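Local coordinates for ferrichrome ABC transporter substrate-binding protein (Staphylococcus pseudintermedius, PDB 5FLY) that binds ferrichrome-type iron siderophores as the substrate-binding protein of an ABC transporter, probably handing them to the membrane permease for uptake, at residues F8-A13 and A105-Y111; M31-Y35 and I85-N89; Y113-E118 and W133-E138; N174-E180 and Y257-D261. One frame throughout, in Å; residues are numbered along the deposited sequence.

Contact 1. Residues F8-A13 and A105-Y111; sequences FNLKTA and AFDYAKY. With 7PG (2,5,8,11,14,17,20,23-octaoxapentacosan-25-ol), chain P.
The N-terminal β-hairpin, strands 5-12 and 15-22, lies against the end of strand 103-106, and Tyr111 and Phe106 receive Lys11, Leu10 and Phe8. Tyr111 OH accepts the backbone N-H of Lys11 at 3.1 Å in an almost straight bond (172°). The same hydroxyl meets water 1, a donor to Asn9 O, so one phenol holds two neighbouring peptide groups of strand 5-12, one directly and one through water. Lys11 lies across the ring: its CD sits over one face, offset toward the rim and 4.2 Å from the centroid, a CH-pi contact. A bend at chi3 (125°) goes with the turn of the chain end toward water 3, which links Lys11 NZ to Lys110 O. Leu10 CD1 presses on Phe106 CD1 at 3.5 Å and nears the edge of the Tyr111 ring. Phe8 and Phe106 meet through their CZ atoms, 3.9 Å apart, with ring planes turned by 75°. Waters 2 and 4 bridge Lys11 O to Asp107 O and Ala13 N to Asp107 OD2. Ligand O6 stands over the centre of one face of Tyr108, a pocket residue. Helix 113-124 closes over Phe8 and Phe106; a β-hairpin thus packs on the outermost strand of a parallel α/β sheet.

Contact 2. Residues M31-Y35 and I85-N89; sequences MAPTY and IITYN
Tyr88, at the C-terminal end of strand 84-88, lays its ring over Ala32 in the loop that follows the neighbouring strand 28-30. This is the tight part. Ala32 CB stands over the centre of one face, 3.4 Å from the centroid and only 10° off the ring normal, a near-ideal CH-pi contact. At the far end of the ring, Tyr88 OH and Thr34 OG1 share a short hydrogen bond of 2.6 Å, with OG1 close to the ring plane. Thr34 can reach it because OG1 is anti to the carbonyl carbon (chi1 -64°); so held, it touches the bound polyether and links the strand end to the pocket. Pro33 CD touches the same hydroxyl, and Tyr35 CE2 comes to 3.8 Å from Tyr88 CE1 with the two rings tilted by 55°. Firm too is the bond from Met31 N to Ile86 O at 2.7 Å: the nitrogen lies nearly in line with the C=O, though the N-H is bent away from it.

The looser, wetter side is narrow. Ala32 N bonds only weakly to Ile86 O, and water 5 donates to Thr87 OG1 at 2.9 Å and weakly to Met31 O; Thr87 OG1 is also hydrogen-bonded to Asp91. Around the contact, Met31 rests on helix 74-79, Ile86 and Thr87 on strand 103-106, and Thr34 and Tyr35 on helix 113-124, where Tyr35 also stacks on Phe106.

Contact 3. Residues Y113-E118 and W133-E138; sequences YLEQQE and WKADWE
Leu114 fits as a knob into a hole formed by Trp133, Lys134, Trp137 and Glu138, where helices 113-124 and 127-152 pack as an antiparallel pair. The two short segments run at 157° to each other, with their axes 11.6 Å apart, a wide spacing that suits the large side chains between them. From CB, which points at the other helix, Leu114 places CG anti to its carbonyl carbon (chi1 -62°), and CG lies over one face of the adjoining Tyr113 ring. The branches then part: CD1 comes to 4.0 Å from both Lys134 CE and Glu138 OE2, on the more exposed side, whereas CD2 touches both indoles, 3.8 Å from Trp133 CH2 and 4.0 Å from Trp137 CD1.

Beside this knob, Gln117 lays its CB and CG against Trp133 CZ3; its NE2 is bonded to Gly38 O. On the outer side Lys134, fully extended, reaches Glu118 OE2 at 2.9 Å in a salt bridge, approaching from above the carboxylate plane, and water 6 joins NZ to OE1 as well. Pro262 and Leu265 of helix 262-278 cover the inner side, touching Trp133 and Trp137. There Trp137 NE1 donates to Tyr113 OH at 2.8 Å, at an N-H...O angle of 162°, with the oxygen close to the indole plane.

Contact 4. Residues N174-E180 and Y257-D261; sequences NWGRGSE and YWYND. With 7PG (2,5,8,11,14,17,20,23-octaoxapentacosan-25-ol), chain P.
Arg177, Trp258 and Trp175 form part of the first shell around the bound polyether in the cleft. Trp258 lies beneath one end of the chain, with ligand O1 3.5 Å above the centre of one face. Trp175 offers a face to C13, while Arg177 NH2 is 3.1 Å from C5. Arg177 and Trp258 also touch each other: Trp258 CD1 lies over a face of the guanidinium, 3.6 Å from Arg177 NE, with the two planes 62° apart. A bend at chi2 (84°) brings the arginine back so that NH1 can donate to Trp175 O at 2.9 Å. Glu162 ties the pair together from outside, in a salt bridge to Arg177 NE and a hydrogen bond to Trp258 NE1.

The second shell is backbone. Gly176 to Ser179 make a type I' turn, and Gly176 CA approaches Trp258 O at 3.5 Å in a CA-H...O contact. Arg177 N bonds weakly to Tyr257 O; water 7 joins that oxygen to Gly178 N and Tyr259 O. Farther out, Glu180 OE2 is the shared acceptor: Gly176 N reaches it at 2.8 Å on its syn side, and Asn260 ND2 at 2.9 Å from well above the carboxylate plane. Two bonds thus hold the carboxylate at the start of helix 179-185 against the 174-178 turn and Asn260 of the 257-261 loop. Asn260 OD1 is held by Gln116 NE2, extending the network to helix 113-124. Aromatic walls with an arginine inside, set on loops between two lobes, are in keeping with the siderophore cleft of a class III solute-binding protein.

Contacts 1 and 2 lie in the N-terminal lobe, centres 11 Å apart, and share the parallel sheet through its neighbouring strands 103-106 and 84-88; in sequence, contact 2 falls within the span bridged by contact 1. Contact 3 follows, joining helix 113-124 to the long helix 127-152, which probably links the lobes as in other class III proteins. Contact 4 comes last, at the cleft, about 3 Å from the chain's centre. Its centre is about 14 Å from that of contact 3 and about 18 Å from that of contact 1, yet it touches both: Tyr108 OH bonds to Asn174 O, and Tyr113 N to Asn174 OD1. The pocket is therefore tied to the turn after strand 103-106 and to helix 113-124.

Contact 1. Residues F8-A13 and A105-Y111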
# COMPACT_ATOMS: atom_id res chain seq x y z
N PHE A 8 2.50 1.82 23.10
CA PHE A 8 2.20 1.23 21.80
C PHE A 8 3.17 0.09 21.57
O PHE A 8 4.38 0.28 21.67
CB PHE A 8 2.31 2.26 20.69
CG PHE A 8 2.09 1.67 19.34
CD1 PHE A 8 0.80 1.42 18.91
CD2 PHE A 8 3.15 1.33 18.53
CE1 PHE A 8 0.57 0.87 17.67
CE2 PHE A 8 2.94 0.77 17.31
CZ PHE A 8 1.64 0.54 16.87
N ASN A 9 2.65 -1.10 21.30
CA ASN A 9 3.49 -2.28 21.13
C ASN A 9 3.86 -2.49 19.67
O ASN A 9 3.10 -3.08 18.90
CB ASN A 9 2.76 -3.49 21.69
CG ASN A 9 2.42 -3.33 23.15
OD1 ASN A 9 3.26 -2.94 23.95
ND2 ASN A 9 1.16 -3.60 23.50
N LEU A 10 5.03 -1.99 19.29
CA LEU A 10 5.49 -2.06 17.91
C LEU A 10 6.13 -3.40 17.60
O LEU A 10 7.03 -3.84 18.32
CB LEU A 10 6.49 -0.93 17.65
CG LEU A 10 7.13 -0.85 16.26
CD1 LEU A 10 6.08 -0.56 15.20
CD2 LEU A 10 8.23 0.19 16.24
N LYS A 11 5.68 -4.06 16.54
CA LYS A 11 6.32 -5.28 16.07
C LYS A 11 7.61 -4.95 15.34
O LYS A 11 7.60 -4.19 14.38
CB LYS A 11 5.40 -6.05 15.13
CG LYS A 11 4.07 -6.41 15.74
CD LYS A 11 3.21 -7.20 14.75
CE LYS A 11 2.79 -8.52 15.38
NZ LYS A 11 2.10 -9.43 14.41
N THR A 12 8.71 -5.55 15.79
CA THR A 12 10.02 -5.30 15.22
C THR A 12 10.77 -6.61 15.02
O THR A 12 10.30 -7.67 15.46
CB THR A 12 10.89 -4.39 16.11
OG1 THR A 12 11.32 -5.14 17.26
CG2 THR A 12 10.12 -3.15 16.58
N ALA A 13 11.94 -6.53 14.41
CA ALA A 13 12.81 -7.69 14.22
C ALA A 13 13.16 -8.33 15.55
O ALA A 13 13.37 -9.55 15.62
CB ALA A 13 14.08 -7.29 13.48
N ALA A 105 8.74 4.35 14.43
CA ALA A 105 9.38 4.09 13.16
C ALA A 105 9.06 2.66 12.73
O ALA A 105 9.74 1.69 13.09
CB ALA A 105 10.86 4.31 13.27
N PHE A 106 7.98 2.55 11.99
CA PHE A 106 7.47 1.25 11.59
C PHE A 106 8.41 0.47 10.69
O PHE A 106 8.94 0.99 9.70
CB PHE A 106 6.15 1.41 10.85
CG PHE A 106 4.96 1.61 11.76
CD1 PHE A 106 4.34 0.52 12.35
CD2 PHE A 106 4.47 2.88 12.00
CE1 PHE A 106 3.25 0.71 13.19
CE2 PHE A 106 3.37 3.07 12.81
CZ PHE A 106 2.77 1.98 13.43
N ASP A 107 8.57 -0.80 11.04
CA ASP A 107 9.11 -1.83 10.14
C ASP A 107 7.91 -2.29 9.33
O ASP A 107 7.14 -3.15 9.76
CB ASP A 107 9.77 -2.97 10.94
CG ASP A 107 10.58 -3.97 10.07
OD1 ASP A 107 10.47 -4.06 8.83
OD2 ASP A 107 11.33 -4.72 10.69
N TYR A 108 7.72 -1.64 8.19
CA TYR A 108 6.52 -1.81 7.36
C TYR A 108 6.10 -3.28 7.20
O TYR A 108 4.93 -3.63 7.42
CB TYR A 108 6.74 -1.20 5.98
CG TYR A 108 5.67 -1.63 5.02
CD1 TYR A 108 4.41 -1.06 5.10
CD2 TYR A 108 5.89 -2.63 4.07
CE1 TYR A 108 3.40 -1.45 4.26
CE2 TYR A 108 4.88 -3.04 3.23
CZ TYR A 108 3.63 -2.44 3.33
OH TYR A 108 2.61 -2.82 2.49
N ALA A 109 7.05 -4.13 6.85
CA ALA A 109 6.73 -5.51 6.48
C ALA A 109 6.21 -6.38 7.62
O ALA A 109 5.72 -7.48 7.38
CB ALA A 109 7.96 -6.16 5.85
N LYS A 110 6.27 -5.89 8.86
CA LYS A 110 5.79 -6.66 10.01
C LYS A 110 4.26 -6.66 10.17
O LYS A 110 3.74 -7.42 10.98
CB LYS A 110 6.43 -6.14 11.29
CG LYS A 110 7.91 -6.35 11.37
CD LYS A 110 8.24 -7.82 11.38
CE LYS A 110 9.74 -8.06 11.47
NZ LYS A 110 9.99 -9.53 11.52
N TYR A 111 3.57 -5.83 9.39
CA TYR A 111 2.11 -5.73 9.45
C TYR A 111 1.48 -5.98 8.08
O TYR A 111 1.85 -5.32 7.10
CB TYR A 111 1.66 -4.34 9.92
CG TYR A 111 2.06 -3.99 11.34
CD1 TYR A 111 3.30 -3.45 11.63
CD2 TYR A 111 1.17 -4.19 12.39
CE1 TYR A 111 3.65 -3.13 12.93
CE2 TYR A 111 1.51 -3.87 13.69
CZ TYR A 111 2.75 -3.34 13.95
OH TYR A 111 3.08 -3.01 15.26
C2 7PG P . 6.02 5.20 -3.52
O1 7PG P . 6.23 5.50 -4.87
C3 7PG P . 6.65 4.41 -5.63
C4 7PG P . 8.16 4.47 -5.85
O2 7PG P . 8.55 3.61 -6.89
C5 7PG P . 8.12 2.29 -6.75
C6 7PG P . 9.17 1.31 -7.26
O3 7PG P . 9.14 0.14 -6.47
C7 7PG P . 9.91 0.17 -5.30
C8 7PG P . 9.51 -1.02 -4.42
O4 7PG P . 10.14 -1.00 -3.16
C9 7PG P . 9.88 0.14 -2.40
C10 7PG P . 9.95 -0.10 -0.89
O5 7PG P . 9.03 0.79 -0.30
C11 7PG P . 8.68 0.57 1.04
C12 7PG P . 7.32 1.23 1.31
O6 7PG P . 6.38 0.27 1.70
C13 7PG P . 5.49 -0.20 0.72
C14 7PG P . 4.51 0.90 0.33
O7 7PG P . 3.23 0.34 0.22
C15 7PG P . 2.17 1.21 0.50
O HOH W 1 1.23 -3.50 17.11
O HOH W 2 6.78 -2.43 12.57
O HOH W 3 1.45 -8.05 12.46
O HOH W 4 12.38 -4.19 13.10

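Contact 2. Residues M31-Y35 and I85-N89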
# COMPACT_ATOMS: atom_id res chain seq x y z
N MET A 31 5.31 11.16 8.73
CA MET A 31 6.35 11.24 7.71
C MET A 31 6.34 10.04 6.76
O MET A 31 6.89 10.12 5.66
CB MET A 31 7.73 11.36 8.35
CG MET A 31 7.98 12.68 9.05
SD MET A 31 7.60 14.12 8.01
CE MET A 31 8.62 13.82 6.59
N ALA A 32 5.76 8.93 7.20
CA ALA A 32 5.65 7.74 6.37
C ALA A 32 4.28 7.72 5.68
O ALA A 32 3.25 7.49 6.33
CB ALA A 32 5.85 6.49 7.21
N PRO A 33 4.24 7.96 4.36
CA PRO A 33 2.93 8.10 3.71
C PRO A 33 2.05 6.85 3.76
O PRO A 33 0.84 6.97 3.64
CB PRO A 33 3.28 8.46 2.26
CG PRO A 33 4.71 8.04 2.08
CD PRO A 33 5.34 8.22 3.42
N THR A 34 2.66 5.68 3.92
CA THR A 34 1.91 4.45 4.10
C THR A 34 0.83 4.57 5.16
O THR A 34 -0.25 4.01 4.98
CB THR A 34 2.88 3.30 4.45
OG1 THR A 34 3.76 3.10 3.33
CG2 THR A 34 2.13 2.02 4.77
N TYR A 35 1.10 5.30 6.24
CA TYR A 35 0.21 5.36 7.40
C TYR A 35 -0.70 6.59 7.39
O TYR A 35 -1.58 6.73 8.23
CB TYR A 35 1.04 5.31 8.70
CG TYR A 35 1.95 4.11 8.66
CD1 TYR A 35 1.45 2.83 8.89
CD2 TYR A 35 3.29 4.24 8.31
CE1 TYR A 35 2.26 1.72 8.78
CE2 TYR A 35 4.10 3.16 8.21
CZ TYR A 35 3.58 1.88 8.44
OH TYR A 35 4.37 0.77 8.33
N ILE A 85 5.32 11.35 16.33
CA ILE A 85 5.85 11.30 14.97
C ILE A 85 5.78 9.87 14.46
O ILE A 85 6.13 8.95 15.19
CB ILE A 85 7.31 11.79 14.92
CG1 ILE A 85 7.39 13.25 15.40
CG2 ILE A 85 7.88 11.64 13.51
CD1 ILE A 85 8.80 13.69 15.75
N ILE A 86 5.29 9.69 13.23
CA ILE A 86 5.19 8.38 12.58
C ILE A 86 6.09 8.37 11.37
O ILE A 86 6.01 9.24 10.52
CB ILE A 86 3.74 8.06 12.10
CG1 ILE A 86 2.72 8.30 13.21
CG2 ILE A 86 3.65 6.63 11.54
CD1 ILE A 86 2.90 7.45 14.42
N THR A 87 6.98 7.38 11.29
CA THR A 87 7.86 7.25 10.13
C THR A 87 8.17 5.78 9.88
O THR A 87 7.51 4.90 10.43
CB THR A 87 9.17 8.07 10.31
OG1 THR A 87 9.85 8.17 9.05
CG2 THR A 87 10.08 7.47 11.40
N TYR A 88 9.15 5.53 9.01
CA TYR A 88 9.61 4.16 8.74
C TYR A 88 10.93 3.92 9.44
O TYR A 88 11.69 4.85 9.69
CB TYR A 88 9.84 3.90 7.24
CG TYR A 88 8.69 4.12 6.30
CD1 TYR A 88 7.63 3.23 6.22
CD2 TYR A 88 8.72 5.18 5.42
CE1 TYR A 88 6.61 3.44 5.31
CE2 TYR A 88 7.71 5.40 4.52
CZ TYR A 88 6.66 4.53 4.47
OH TYR A 88 5.68 4.79 3.55
N ASN A 89 11.23 2.66 9.72
CA ASN A 89 12.50 2.36 10.34
C ASN A 89 13.65 2.61 9.36
O ASN A 89 14.80 2.68 9.79
CB ASN A 89 12.51 0.92 10.90
CG ASN A 89 12.55 -0.14 9.81
OD1 ASN A 89 12.19 0.10 8.67
ND2 ASN A 89 12.97 -1.35 10.19
O HOH W 5 9.76 8.29 6.20

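Contact 3. Residues Y113-E118 and W133-E138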
# COMPACT_ATOMS: atom_id res chain seq x y z
N TYR A 113 -1.93 -5.56 5.72
CA TYR A 113 -2.65 -4.30 5.54
C TYR A 113 -3.80 -4.12 6.52
O TYR A 113 -4.14 -2.99 6.86
CB TYR A 113 -3.13 -4.20 4.09
CG TYR A 113 -4.34 -5.01 3.71
CD1 TYR A 113 -4.30 -6.39 3.62
CD2 TYR A 113 -5.51 -4.37 3.36
CE1 TYR A 113 -5.42 -7.12 3.25
CE2 TYR A 113 -6.62 -5.07 2.98
CZ TYR A 113 -6.58 -6.44 2.92
OH TYR A 113 -7.72 -7.11 2.52
N LEU A 114 -4.40 -5.21 6.99
CA LEU A 114 -5.47 -5.13 7.98
C LEU A 114 -4.90 -4.90 9.38
O LEU A 114 -5.39 -4.03 10.12
CB LEU A 114 -6.33 -6.40 7.95
CG LEU A 114 -7.05 -6.67 6.61
CD1 LEU A 114 -7.84 -7.97 6.64
CD2 LEU A 114 -7.97 -5.53 6.24
N GLU A 115 -3.87 -5.65 9.74
CA GLU A 115 -3.12 -5.43 10.99
C GLU A 115 -2.60 -3.99 11.07
O GLU A 115 -2.54 -3.39 12.13
CB GLU A 115 -1.94 -6.41 11.08
CG GLU A 115 -2.36 -7.88 11.13
CD GLU A 115 -1.18 -8.84 11.04
OE1 GLU A 115 -0.09 -8.44 10.55
OE2 GLU A 115 -1.34 -10.01 11.47
N GLN A 116 -2.20 -3.46 9.93
CA GLN A 116 -1.70 -2.09 9.87
C GLN A 116 -2.79 -1.09 10.30
O GLN A 116 -2.54 -0.20 11.10
CB GLN A 116 -1.21 -1.80 8.45
CG GLN A 116 -0.68 -0.41 8.19
CD GLN A 116 -0.26 -0.25 6.75
OE1 GLN A 116 0.78 -0.77 6.35
NE2 GLN A 116 -1.10 0.40 5.95
N GLN A 117 -4.00 -1.26 9.80
CA GLN A 117 -5.06 -0.32 10.11
C GLN A 117 -5.48 -0.52 11.57
O GLN A 117 -5.81 0.44 12.27
CB GLN A 117 -6.23 -0.48 9.14
CG GLN A 117 -7.35 0.55 9.34
CD GLN A 117 -6.91 2.01 9.17
OE1 GLN A 117 -5.79 2.29 8.77
NE2 GLN A 117 -7.81 2.93 9.50
N GLU A 118 -5.40 -1.76 12.03
CA GLU A 118 -5.65 -2.02 13.45
C GLU A 118 -4.64 -1.30 14.34
O GLU A 118 -4.99 -0.79 15.40
CB GLU A 118 -5.64 -3.52 13.73
CG GLU A 118 -6.83 -4.20 13.06
CD GLU A 118 -6.82 -5.72 13.15
OE1 GLU A 118 -5.72 -6.32 13.25
OE2 GLU A 118 -7.92 -6.30 13.12
N TRP A 133 -15.05 -1.05 10.17
CA TRP A 133 -14.48 -0.93 8.84
C TRP A 133 -13.99 -2.29 8.31
O TRP A 133 -14.27 -2.66 7.17
CB TRP A 133 -13.31 0.05 8.85
CG TRP A 133 -12.56 -0.01 7.57
CD1 TRP A 133 -12.91 0.59 6.40
CD2 TRP A 133 -11.34 -0.73 7.31
NE1 TRP A 133 -11.99 0.28 5.42
CE2 TRP A 133 -11.02 -0.52 5.96
CE3 TRP A 133 -10.50 -1.52 8.10
CZ2 TRP A 133 -9.88 -1.08 5.37
CZ3 TRP A 133 -9.37 -2.08 7.51
CH2 TRP A 133 -9.07 -1.85 6.16
N LYS A 134 -13.26 -3.01 9.13
CA LYS A 134 -12.75 -4.33 8.74
C LYS A 134 -13.86 -5.31 8.37
O LYS A 134 -13.78 -6.03 7.37
CB LYS A 134 -11.90 -4.90 9.86
CG LYS A 134 -11.16 -6.15 9.50
CD LYS A 134 -10.38 -6.67 10.68
CE LYS A 134 -9.57 -7.89 10.30
NZ LYS A 134 -8.95 -8.47 11.49
N ALA A 135 -14.90 -5.36 9.19
CA ALA A 135 -16.01 -6.27 8.94
C ALA A 135 -16.72 -5.92 7.64
O ALA A 135 -17.06 -6.81 6.87
CB ALA A 135 -16.99 -6.24 10.08
N ASP A 136 -16.90 -4.63 7.39
CA ASP A 136 -17.54 -4.18 6.15
C ASP A 136 -16.68 -4.53 4.94
O ASP A 136 -17.18 -5.00 3.91
CB ASP A 136 -17.79 -2.67 6.17
CG ASP A 136 -18.82 -2.25 7.21
OD1 ASP A 136 -19.62 -3.09 7.66
OD2 ASP A 136 -18.83 -1.05 7.57
N TRP A 137 -15.38 -4.29 5.07
CA TRP A 137 -14.43 -4.59 4.00
C TRP A 137 -14.41 -6.09 3.66
O TRP A 137 -14.40 -6.48 2.49
CB TRP A 137 -13.03 -4.11 4.41
CG TRP A 137 -11.93 -4.56 3.52
CD1 TRP A 137 -11.05 -5.58 3.73
CD2 TRP A 137 -11.58 -3.98 2.26
NE1 TRP A 137 -10.17 -5.67 2.67
CE2 TRP A 137 -10.49 -4.71 1.75
CE3 TRP A 137 -12.10 -2.93 1.51
CZ2 TRP A 137 -9.89 -4.40 0.53
CZ3 TRP A 137 -11.51 -2.62 0.29
CH2 TRP A 137 -10.42 -3.35 -0.18
N GLU A 138 -14.43 -6.93 4.68
CA GLU A 138 -14.35 -8.37 4.46
C GLU A 138 -15.61 -8.90 3.79
O GLU A 138 -15.55 -9.75 2.90
CB GLU A 138 -14.08 -9.09 5.78
CG GLU A 138 -12.65 -8.88 6.24
CD GLU A 138 -12.34 -9.49 7.58
OE1 GLU A 138 -13.27 -9.61 8.42
OE2 GLU A 138 -11.17 -9.86 7.78
O HOH W 6 -6.07 -8.55 12.10

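Contact 4. Residues N174-E180 and Y257-D261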
# COMPACT_ATOMS: atom_id res chain seq x y z
N ASN A 174 1.60 -8.13 -0.21
CA ASN A 174 1.32 -6.98 0.65
C ASN A 174 2.34 -5.86 0.43
O ASN A 174 3.02 -5.44 1.38
CB ASN A 174 1.29 -7.43 2.13
CG ASN A 174 0.45 -6.52 3.03
OD1 ASN A 174 -0.69 -6.85 3.37
ND2 ASN A 174 1.02 -5.41 3.46
N TRP A 175 2.44 -5.36 -0.80
CA TRP A 175 3.32 -4.23 -1.09
C TRP A 175 2.63 -3.15 -1.93
O TRP A 175 3.25 -2.48 -2.76
CB TRP A 175 4.59 -4.73 -1.78
CG TRP A 175 5.79 -3.94 -1.35
CD1 TRP A 175 6.28 -2.81 -1.93
CD2 TRP A 175 6.62 -4.19 -0.21
NE1 TRP A 175 7.38 -2.35 -1.23
CE2 TRP A 175 7.61 -3.19 -0.17
CE3 TRP A 175 6.64 -5.19 0.76
CZ2 TRP A 175 8.59 -3.14 0.81
CZ3 TRP A 175 7.62 -5.15 1.73
CH2 TRP A 175 8.58 -4.13 1.75
N GLY A 176 1.34 -2.96 -1.69
CA GLY A 176 0.59 -1.99 -2.45
C GLY A 176 0.43 -2.41 -3.89
O GLY A 176 0.51 -3.59 -4.21
N ARG A 177 0.15 -1.44 -4.75
CA ARG A 177 -0.09 -1.65 -6.17
C ARG A 177 -1.21 -2.65 -6.41
O ARG A 177 -1.20 -3.38 -7.40
CB ARG A 177 1.20 -2.10 -6.87
CG ARG A 177 2.28 -1.05 -6.89
CD ARG A 177 3.10 -1.03 -5.62
NE ARG A 177 4.22 -0.10 -5.74
CZ ARG A 177 4.92 0.38 -4.71
NH1 ARG A 177 4.62 0.02 -3.47
NH2 ARG A 177 5.91 1.23 -4.93
N GLY A 178 -2.19 -2.67 -5.52
CA GLY A 178 -3.32 -3.58 -5.67
C GLY A 178 -3.10 -4.99 -5.14
O GLY A 178 -4.02 -5.80 -5.15
N SER A 179 -1.90 -5.28 -4.65
CA SER A 179 -1.57 -6.63 -4.20
C SER A 179 -2.47 -7.10 -3.06
O SER A 179 -2.93 -8.24 -3.05
CB SER A 179 -0.09 -6.72 -3.78
OG SER A 179 0.19 -5.86 -2.69
N GLU A 180 -2.76 -6.21 -2.12
CA GLU A 180 -3.62 -6.59 -1.00
C GLU A 180 -5.01 -6.95 -1.49
O GLU A 180 -5.58 -7.96 -1.08
CB GLU A 180 -3.68 -5.46 0.02
CG GLU A 180 -2.33 -5.18 0.66
CD GLU A 180 -1.44 -4.24 -0.15
OE1 GLU A 180 -1.86 -3.70 -1.20
OE2 GLU A 180 -0.29 -4.04 0.33
N TYR A 257 -2.51 3.64 -7.19
CA TYR A 257 -2.41 2.27 -6.67
C TYR A 257 -1.26 2.00 -5.68
O TYR A 257 -1.19 0.91 -5.11
CB TYR A 257 -2.28 1.29 -7.84
CG TYR A 257 -3.59 0.82 -8.41
CD1 TYR A 257 -4.43 1.68 -9.12
CD2 TYR A 257 -4.01 -0.49 -8.22
CE1 TYR A 257 -5.64 1.24 -9.62
CE2 TYR A 257 -5.21 -0.93 -8.71
CZ TYR A 257 -6.02 -0.06 -9.42
OH TYR A 257 -7.21 -0.49 -9.93
N TRP A 258 -0.36 2.96 -5.48
CA TRP A 258 0.81 2.68 -4.63
C TRP A 258 0.45 2.27 -3.21
O TRP A 258 1.13 1.42 -2.63
CB TRP A 258 1.73 3.89 -4.54
CG TRP A 258 2.57 4.13 -5.74
CD1 TRP A 258 3.14 3.19 -6.55
CD2 TRP A 258 2.91 5.40 -6.29
NE1 TRP A 258 3.82 3.80 -7.58
CE2 TRP A 258 3.70 5.16 -7.44
CE3 TRP A 258 2.63 6.73 -5.93
CZ2 TRP A 258 4.21 6.20 -8.22
CZ3 TRP A 258 3.14 7.76 -6.71
CH2 TRP A 258 3.92 7.48 -7.84
N TYR A 259 -0.57 2.89 -2.63
CA TYR A 259 -0.83 2.76 -1.19
C TYR A 259 -1.84 1.65 -0.84
O TYR A 259 -2.45 1.06 -1.73
CB TYR A 259 -1.26 4.14 -0.65
CG TYR A 259 -0.11 5.12 -0.78
CD1 TYR A 259 0.97 5.03 0.08
CD2 TYR A 259 -0.07 6.06 -1.79
CE1 TYR A 259 2.05 5.88 -0.03
CE2 TYR A 259 1.02 6.92 -1.92
CZ TYR A 259 2.08 6.81 -1.04
OH TYR A 259 3.17 7.65 -1.14
N ASN A 260 -1.99 1.35 0.45
CA ASN A 260 -2.91 0.31 0.90
C ASN A 260 -3.73 0.75 2.12
O ASN A 260 -4.19 -0.08 2.89
CB ASN A 260 -2.16 -1.01 1.19
CG ASN A 260 -1.08 -0.90 2.27
OD1 ASN A 260 -0.98 0.09 2.99
ND2 ASN A 260 -0.28 -1.95 2.40
N ASP A 261 -3.88 2.06 2.26
CA ASP A 261 -4.78 2.65 3.26
C ASP A 261 -6.26 2.47 2.86
O ASP A 261 -6.57 2.20 1.70
CB ASP A 261 -4.46 4.13 3.38
CG ASP A 261 -4.75 4.85 2.10
OD1 ASP A 261 -3.86 4.83 1.21
OD2 ASP A 261 -5.89 5.35 1.94
C2 7PG P . 6.02 5.20 -3.52
O1 7PG P . 6.23 5.50 -4.87
C3 7PG P . 6.65 4.41 -5.63
C4 7PG P . 8.16 4.47 -5.85
O2 7PG P . 8.55 3.61 -6.89
C5 7PG P . 8.12 2.29 -6.75
C6 7PG P . 9.17 1.31 -7.26
O3 7PG P . 9.14 0.14 -6.47
C7 7PG P . 9.91 0.17 -5.30
C8 7PG P . 9.51 -1.02 -4.42
O4 7PG P . 10.14 -1.00 -3.16
C9 7PG P . 9.88 0.14 -2.40
C10 7PG P . 9.95 -0.10 -0.89
O5 7PG P . 9.03 0.79 -0.30
C11 7PG P . 8.68 0.57 1.04
C12 7PG P . 7.32 1.23 1.31
O6 7PG P . 6.38 0.27 1.70
C13 7PG P . 5.49 -0.20 0.72
C14 7PG P . 4.51 0.90 0.33
O7 7PG P . 3.23 0.34 0.22
C15 7PG P . 2.17 1.21 0.50
O HOH W 7 -2.71 -0.79 -3.66